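Local coordinates for protein adenosine kinase (Sinorhizobium meliloti, PDB 3UBO) that probably phosphorylates adenosine at the expense of ATP, as a pfkB-family sugar and nucleoside kinase, and binds adenosine and ADP, at residues A233-A238 with A259-V264; C241-V246 with A284-G289. All coordinates share one frame; numbering follows the deposited sequence.

Overall arrangement
Both contacts lie in the same region of the kinase, their centres 12 Å apart, but at different depths. Contact 1 sets helix 230-240 against the hairpin strand 260-264 near the surface, about 21 Å from the centre of the chain; contact 2 sets the run 241-246, which directly follows that helix, against helix 278-290, about 12 Å from the centre. Chemistry follows depth. In contact 1 the guanidinium of R261 lies over a leucine, with R263 more distant, whereas phenylalanine, leucine and alanine meet without a polar partner in contact 2. The two are joined by packing of L237 on A244 and V246, and strand 253-257 receives side chains from both.

Contact 1. Residues A233-A238 with A259-V264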
ATOM      1  N   ALA A 233      16.101 -35.779   3.178  1.00 89.48           N
ATOM      2  CA  ALA A 233      15.333 -34.889   4.032  1.00 89.70           C
ATOM      3  C   ALA A 233      13.839 -35.146   3.872  1.00 89.71           C
ATOM      4  O   ALA A 233      13.069 -35.069   4.853  1.00 88.72           O
ATOM      5  CB  ALA A 233      15.670 -33.439   3.753  1.00 87.52           C
ATOM      6  N   LEU A 234      13.441 -35.487   2.645  1.00 89.01           N
ATOM      7  CA  LEU A 234      12.046 -35.828   2.352  1.00 87.90           C
ATOM      8  C   LEU A 234      11.579 -37.052   3.148  1.00 88.53           C
ATOM      9  O   LEU A 234      10.432 -37.092   3.580  1.00 87.80           O
ATOM     10  CB  LEU A 234      11.803 -35.987   0.835  1.00 88.05           C
ATOM     11  CG  LEU A 234      11.564 -34.676   0.054  1.00 86.95           C
ATOM     12  CD1 LEU A 234      11.278 -34.888  -1.396  1.00 86.74           C
ATOM     13  CD2 LEU A 234      10.386 -33.970   0.629  1.00 85.29           C
ATOM     14  N   GLU A 235      12.472 -38.025   3.372  1.00 90.04           N
ATOM     15  CA  GLU A 235      12.136 -39.205   4.169  1.00 88.81           C
ATOM     16  C   GLU A 235      11.922 -38.810   5.603  1.00 86.87           C
ATOM     17  O   GLU A 235      10.894 -39.117   6.186  1.00 86.10           O
ATOM     18  CB  GLU A 235      13.235 -40.260   4.108  1.00 90.36           C
ATOM     19  CG  GLU A 235      13.391 -40.896   2.753  1.00 92.36           C
ATOM     20  CD  GLU A 235      14.608 -41.819   2.694  1.00 96.84           C
ATOM     21  OE1 GLU A 235      15.366 -41.860   3.723  1.00 91.14           O
ATOM     22  OE2 GLU A 235      14.785 -42.482   1.616  1.00 92.79           O
ATOM     23  N   LEU A 236      12.896 -38.130   6.179  1.00 86.29           N
ATOM     24  CA  LEU A 236      12.806 -37.808   7.590  1.00 87.25           C
ATOM     25  C   LEU A 236      11.520 -37.030   7.920  1.00 85.86           C
ATOM     26  O   LEU A 236      10.857 -37.256   8.958  1.00 83.70           O
ATOM     27  CB  LEU A 236      14.056 -37.042   7.986  1.00 88.05           C
ATOM     28  CG  LEU A 236      15.300 -37.781   7.478  1.00 90.25           C
ATOM     29  CD1 LEU A 236      16.545 -36.916   7.587  1.00 90.51           C
ATOM     30  CD2 LEU A 236      15.481 -39.067   8.268  1.00 90.29           C
ATOM     31  N   LEU A 237      11.166 -36.140   6.998  1.00 84.30           N
ATOM     32  CA  LEU A 237      10.012 -35.265   7.129  1.00 83.16           C
ATOM     33  C   LEU A 237       8.689 -36.025   7.061  1.00 82.70           C
ATOM     34  O   LEU A 237       7.706 -35.643   7.716  1.00 79.79           O
ATOM     35  CB  LEU A 237      10.057 -34.244   5.999  1.00 85.73           C
ATOM     36  CG  LEU A 237       8.780 -33.420   5.814  1.00 83.49           C
ATOM     37  CD1 LEU A 237       8.797 -32.342   6.863  1.00 83.67           C
ATOM     38  CD2 LEU A 237       8.586 -32.813   4.425  1.00 77.00           C
ATOM     39  N   ALA A 238       8.683 -37.079   6.230  1.00 84.13           N
ATOM     40  CA  ALA A 238       7.592 -38.069   6.147  1.00 83.12           C
ATOM     41  C   ALA A 238       7.370 -38.878   7.426  1.00 82.85           C
ATOM     42  O   ALA A 238       6.236 -39.171   7.745  1.00 80.05           O
ATOM     43  CB  ALA A 238       7.823 -39.011   5.008  1.00 80.59           C
ATOM     44  N   ALA A 259       5.760 -42.642   1.395  1.00 84.18           N
ATOM     45  CA  ALA A 259       6.609 -42.871   0.200  1.00 85.96           C
ATOM     46  C   ALA A 259       5.901 -42.332  -1.040  1.00 85.18           C
ATOM     47  O   ALA A 259       6.416 -42.402  -2.180  1.00 80.73           O
ATOM     48  CB  ALA A 259       6.942 -44.372   0.030  1.00 84.30           C
ATOM     49  N   GLU A 260       4.691 -41.821  -0.779  1.00 85.12           N
ATOM     50  CA  GLU A 260       3.874 -41.125  -1.775  1.00 85.67           C
ATOM     51  C   GLU A 260       4.408 -39.697  -1.973  1.00 83.60           C
ATOM     52  O   GLU A 260       4.583 -38.994  -0.979  1.00 85.74           O
ATOM     53  CB  GLU A 260       2.431 -41.051  -1.273  1.00 83.79           C
ATOM     54  CG  GLU A 260       1.510 -40.532  -2.378  1.00 85.88           C
ATOM     55  CD  GLU A 260       0.063 -40.359  -1.925  1.00 86.78           C
ATOM     56  OE1 GLU A 260      -0.756 -39.995  -2.841  1.00 84.27           O
ATOM     57  OE2 GLU A 260      -0.214 -40.579  -0.681  1.00 83.14           O
ATOM     58  N   ARG A 261       4.685 -39.256  -3.198  1.00 80.38           N
ATOM     59  CA  ARG A 261       5.271 -37.925  -3.386  1.00 77.59           C
ATOM     60  C   ARG A 261       4.602 -37.237  -4.543  1.00 79.09           C
ATOM     61  O   ARG A 261       5.025 -37.440  -5.719  1.00 80.37           O
ATOM     62  CB  ARG A 261       6.773 -37.997  -3.694  1.00 80.04           C
ATOM     63  CG  ARG A 261       7.612 -38.876  -2.785  1.00 81.55           C
ATOM     64  CD  ARG A 261       9.002 -38.246  -2.614  1.00 84.76           C
ATOM     65  NE  ARG A 261       9.740 -38.666  -1.412  1.00 84.94           N
ATOM     66  CZ  ARG A 261       9.226 -38.834  -0.189  1.00 85.06           C
ATOM     67  NH1 ARG A 261       7.937 -38.609   0.082  1.00 82.03           N
ATOM     68  NH2 ARG A 261      10.029 -39.233   0.785  1.00 86.07           N
ATOM     69  N   VAL A 262       3.569 -36.442  -4.240  1.00 74.12           N
ATOM     70  CA  VAL A 262       2.871 -35.640  -5.263  1.00 74.21           C
ATOM     71  C   VAL A 262       3.672 -34.391  -5.700  1.00 73.99           C
ATOM     72  O   VAL A 262       3.652 -33.375  -4.994  1.00 72.96           O
ATOM     73  CB  VAL A 262       1.470 -35.179  -4.783  1.00 73.31           C
ATOM     74  CG1 VAL A 262       0.665 -34.472  -5.919  1.00 71.17           C
ATOM     75  CG2 VAL A 262       0.696 -36.345  -4.221  1.00 74.57           C
ATOM     76  N   ARG A 263       4.353 -34.463  -6.858  1.00 73.88           N
ATOM     77  CA  ARG A 263       5.034 -33.291  -7.468  1.00 72.40           C
ATOM     78  C   ARG A 263       4.157 -32.524  -8.461  1.00 68.92           C
ATOM     79  O   ARG A 263       4.034 -32.964  -9.572  1.00 75.15           O
ATOM     80  CB  ARG A 263       6.312 -33.743  -8.172  1.00 68.89           C
ATOM     81  CG  ARG A 263       7.004 -34.716  -7.307  1.00 75.13           C
ATOM     82  CD  ARG A 263       8.343 -35.060  -7.801  1.00 78.32           C
ATOM     83  NE  ARG A 263       9.156 -35.474  -6.666  1.00 85.23           N
ATOM     84  CZ  ARG A 263      10.372 -36.017  -6.750  1.00 89.62           C
ATOM     85  NH1 ARG A 263      10.941 -36.234  -7.956  1.00 87.24           N
ATOM     86  NH2 ARG A 263      11.025 -36.326  -5.615  1.00 89.89           N
ATOM     87  N   VAL A 264       3.534 -31.419  -8.065  1.00 64.78           N
ATOM     88  CA  VAL A 264       2.830 -30.513  -8.961  1.00 64.09           C
ATOM     89  C   VAL A 264       3.686 -29.260  -9.243  1.00 67.84           C
ATOM     90  O   VAL A 264       4.234 -28.614  -8.324  1.00 69.69           O
ATOM     91  CB  VAL A 264       1.436 -30.092  -8.406  1.00 66.10           C
ATOM     92  CG1 VAL A 264       0.748 -29.064  -9.317  1.00 63.33           C
ATOM     93  CG2 VAL A 264       0.550 -31.332  -8.112  1.00 67.15           C
TER
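L234 gives helix 230-240 its main apolar surface toward strand 260-264, and it is R261 that covers it. The CB of L234 lies over one face of the guanidinium, 3.7 Å from NH2 of R261, while CD1 of L234 comes within 4.1 Å of NE of R261, so the flat group is laid on the leucine and not aimed at it. R261 gets there through a chain bent at chi2 (-146°), which folds its end over toward the helix. An arginine suits this half-open site: its long chain and flat head cover a hydrophobic side chain while the charge stays near the surface. The strand pairs antiparallel with 253-257 in a hairpin that this partner bonds to residues 244 and 246 at the edge of the large parallel sheet of the pfkB-family kinase; L234 and R261 both touch V256 there. Farther along, NH2 of R263 makes a loose oblique contact with CD1 of L234 at 4.5 Å. E235, next on the helix, is exposed; its CG is 4.2 Å from NH2 of R261, but OE2 of E235 stays 5.8 Å from that nitrogen, without a salt bridge. A238, one turn on from L234, packs on V256.

Contact 2. Residues C241-V246 with A284-G289; sequences CKLAAV and AGFLFG
F286 carries the largest share of this buried contact, reaching from helix 278-290 toward the run 241-246, which is extended from L243 on. Its CG stands anti to the backbone N (chi1 -179°), which swings the ring out from the helix, and CE2 of F286 comes to 3.9 Å from CB of A245, the closest approach between the segments. A245 suits the place because its single methyl probably leaves room for the ring near the backbone. L243, two residues earlier and pointing the same way, meets the ring differently: CD2 of L243 lies at the edge, near the ring plane, 4.4 Å from CZ of F286. The intervening A244 faces away and packs on L237 of helix 230-240, the alternation expected of an extended chain with a different layer on each side. The run leads into strand 246-247, the last parallel strand of the sheet in the Rossmann-like alpha/beta core of the pfkB family, beyond which 253-257 is bonded in antiparallel sense; backbone bonds to V214 and A216 tie it to strand 213-217. F215 of that strand meets F286 edge-to-face, and V255 also packs on the phenylalanine. All three touching residues are buried and no hydrogen bond crosses between the segments, so their attachment probably rests on dispersion and the exclusion of water, with shape complementarity setting how the helix sits.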
ATOM      1  N   CYS A 241       5.727 -36.260  10.575  1.00 79.80           N
ATOM      2  CA  CYS A 241       4.338 -35.775  10.452  1.00 76.52           C
ATOM      3  C   CYS A 241       3.450 -36.638   9.524  1.00 74.22           C
ATOM      4  O   CYS A 241       3.947 -37.440   8.729  1.00 78.17           O
ATOM      5  CB  CYS A 241       4.316 -34.300  10.024  1.00 75.07           C
ATOM      6  SG  CYS A 241       5.202 -34.012   8.471  1.00 76.81           S
ATOM      7  N   LYS A 242       2.136 -36.455   9.611  1.00 73.49           N
ATOM      8  CA  LYS A 242       1.192 -37.197   8.765  1.00 75.07           C
ATOM      9  C   LYS A 242       1.397 -36.802   7.316  1.00 77.41           C
ATOM     10  O   LYS A 242       1.534 -37.651   6.412  1.00 77.62           O
ATOM     11  CB  LYS A 242      -0.264 -36.939   9.196  1.00 71.65           C
ATOM     12  CG  LYS A 242      -0.535 -37.509  10.595  1.00 77.34           C
ATOM     13  CD  LYS A 242      -1.962 -37.283  11.154  1.00 79.67           C
ATOM     14  CE  LYS A 242      -1.940 -37.355  12.709  1.00 75.54           C
ATOM     15  NZ  LYS A 242      -3.341 -37.257  13.274  1.00 78.82           N
ATOM     16  N   LEU A 243       1.444 -35.475   7.140  1.00 78.52           N
ATOM     17  CA  LEU A 243       1.387 -34.764   5.867  1.00 75.64           C
ATOM     18  C   LEU A 243       2.392 -33.585   5.901  1.00 74.59           C
ATOM     19  O   LEU A 243       2.536 -32.883   6.924  1.00 74.42           O
ATOM     20  CB  LEU A 243      -0.053 -34.258   5.648  1.00 72.34           C
ATOM     21  CG  LEU A 243      -0.341 -33.671   4.273  1.00 73.19           C
ATOM     22  CD1 LEU A 243       0.336 -34.562   3.243  1.00 73.47           C
ATOM     23  CD2 LEU A 243      -1.855 -33.489   4.011  1.00 71.54           C
ATOM     24  N   ALA A 244       3.081 -33.372   4.786  1.00 73.26           N
ATOM     25  CA  ALA A 244       4.082 -32.315   4.683  1.00 72.40           C
ATOM     26  C   ALA A 244       4.325 -31.762   3.219  1.00 73.80           C
ATOM     27  O   ALA A 244       4.973 -32.394   2.380  1.00 71.26           O
ATOM     28  CB  ALA A 244       5.369 -32.794   5.307  1.00 72.07           C
ATOM     29  N   ALA A 245       3.801 -30.565   2.956  1.00 72.07           N
ATOM     30  CA  ALA A 245       4.006 -29.828   1.713  1.00 71.02           C
ATOM     31  C   ALA A 245       5.317 -28.983   1.675  1.00 70.23           C
ATOM     32  O   ALA A 245       5.607 -28.239   2.622  1.00 68.54           O
ATOM     33  CB  ALA A 245       2.779 -28.947   1.450  1.00 68.18           C
ATOM     34  N   VAL A 246       6.088 -29.095   0.582  1.00 68.87           N
ATOM     35  CA  VAL A 246       7.336 -28.351   0.450  1.00 68.85           C
ATOM     36  C   VAL A 246       7.410 -27.464  -0.806  1.00 70.92           C
ATOM     37  O   VAL A 246       7.446 -27.969  -1.933  1.00 72.77           O
ATOM     38  CB  VAL A 246       8.521 -29.309   0.516  1.00 68.44           C
ATOM     39  CG1 VAL A 246       9.805 -28.611   0.142  1.00 69.19           C
ATOM     40  CG2 VAL A 246       8.596 -29.870   1.897  1.00 67.48           C
ATOM     41  N   ALA A 284      -2.218 -21.240   1.754  1.00 57.92           N
ATOM     42  CA  ALA A 284      -3.584 -20.804   1.865  1.00 58.49           C
ATOM     43  C   ALA A 284      -4.418 -21.547   0.868  1.00 61.57           C
ATOM     44  O   ALA A 284      -5.509 -21.970   1.162  1.00 61.30           O
ATOM     45  CB  ALA A 284      -3.689 -19.354   1.615  1.00 56.78           C
ATOM     46  N   GLY A 285      -3.899 -21.691  -0.331  1.00 60.56           N
ATOM     47  CA  GLY A 285      -4.632 -22.362  -1.366  1.00 59.18           C
ATOM     48  C   GLY A 285      -4.688 -23.824  -1.048  1.00 63.08           C
ATOM     49  O   GLY A 285      -5.716 -24.459  -1.160  1.00 63.42           O
ATOM     50  N   PHE A 286      -3.566 -24.364  -0.637  1.00 60.92           N
ATOM     51  CA  PHE A 286      -3.545 -25.763  -0.331  1.00 60.56           C
ATOM     52  C   PHE A 286      -4.601 -26.168   0.715  1.00 60.24           C
ATOM     53  O   PHE A 286      -5.299 -27.128   0.580  1.00 60.62           O
ATOM     54  CB  PHE A 286      -2.146 -26.086   0.095  1.00 58.98           C
ATOM     55  CG  PHE A 286      -1.951 -27.479   0.421  1.00 61.15           C
ATOM     56  CD1 PHE A 286      -2.707 -28.081   1.405  1.00 62.13           C
ATOM     57  CD2 PHE A 286      -1.000 -28.225  -0.247  1.00 66.38           C
ATOM     58  CE1 PHE A 286      -2.516 -29.439   1.741  1.00 62.61           C
ATOM     59  CE2 PHE A 286      -0.801 -29.597   0.057  1.00 67.23           C
ATOM     60  CZ  PHE A 286      -1.565 -30.189   1.071  1.00 67.11           C
ATOM     61  N   LEU A 287      -4.747 -25.380   1.747  1.00 61.99           N
ATOM     62  CA  LEU A 287      -5.653 -25.713   2.816  1.00 62.54           C
ATOM     63  C   LEU A 287      -7.102 -25.429   2.412  1.00 64.80           C
ATOM     64  O   LEU A 287      -8.057 -26.011   2.986  1.00 65.49           O
ATOM     65  CB  LEU A 287      -5.302 -24.935   4.095  1.00 60.45           C
ATOM     66  CG  LEU A 287      -3.939 -25.130   4.784  1.00 62.74           C
ATOM     67  CD1 LEU A 287      -3.854 -24.349   6.107  1.00 61.22           C
ATOM     68  CD2 LEU A 287      -3.557 -26.579   5.038  1.00 62.18           C
ATOM     69  N   PHE A 288      -7.275 -24.518   1.462  1.00 61.93           N
ATOM     70  CA  PHE A 288      -8.602 -24.278   0.928  1.00 65.56           C
ATOM     71  C   PHE A 288      -9.016 -25.543   0.212  1.00 66.79           C
ATOM     72  O   PHE A 288     -10.188 -25.908   0.203  1.00 68.27           O
ATOM     73  CB  PHE A 288      -8.592 -23.196  -0.148  1.00 64.94           C
ATOM     74  CG  PHE A 288      -9.903 -23.057  -0.852  1.00 63.51           C
ATOM     75  CD1 PHE A 288     -11.011 -22.553  -0.183  1.00 61.05           C
ATOM     76  CD2 PHE A 288     -10.029 -23.424  -2.186  1.00 64.78           C
ATOM     77  CE1 PHE A 288     -12.229 -22.418  -0.838  1.00 61.21           C
ATOM     78  CE2 PHE A 288     -11.253 -23.278  -2.864  1.00 64.90           C
ATOM     79  CZ  PHE A 288     -12.357 -22.799  -2.191  1.00 62.62           C
ATOM     80  N   GLY A 289      -8.050 -26.170  -0.439  1.00 64.51           N
ATOM     81  CA  GLY A 289      -8.304 -27.433  -1.101  1.00 68.16           C
ATOM     82  C   GLY A 289      -8.561 -28.522  -0.064  1.00 66.39           C
ATOM     83  O   GLY A 289      -9.645 -29.111   0.027  1.00 65.82           O
TER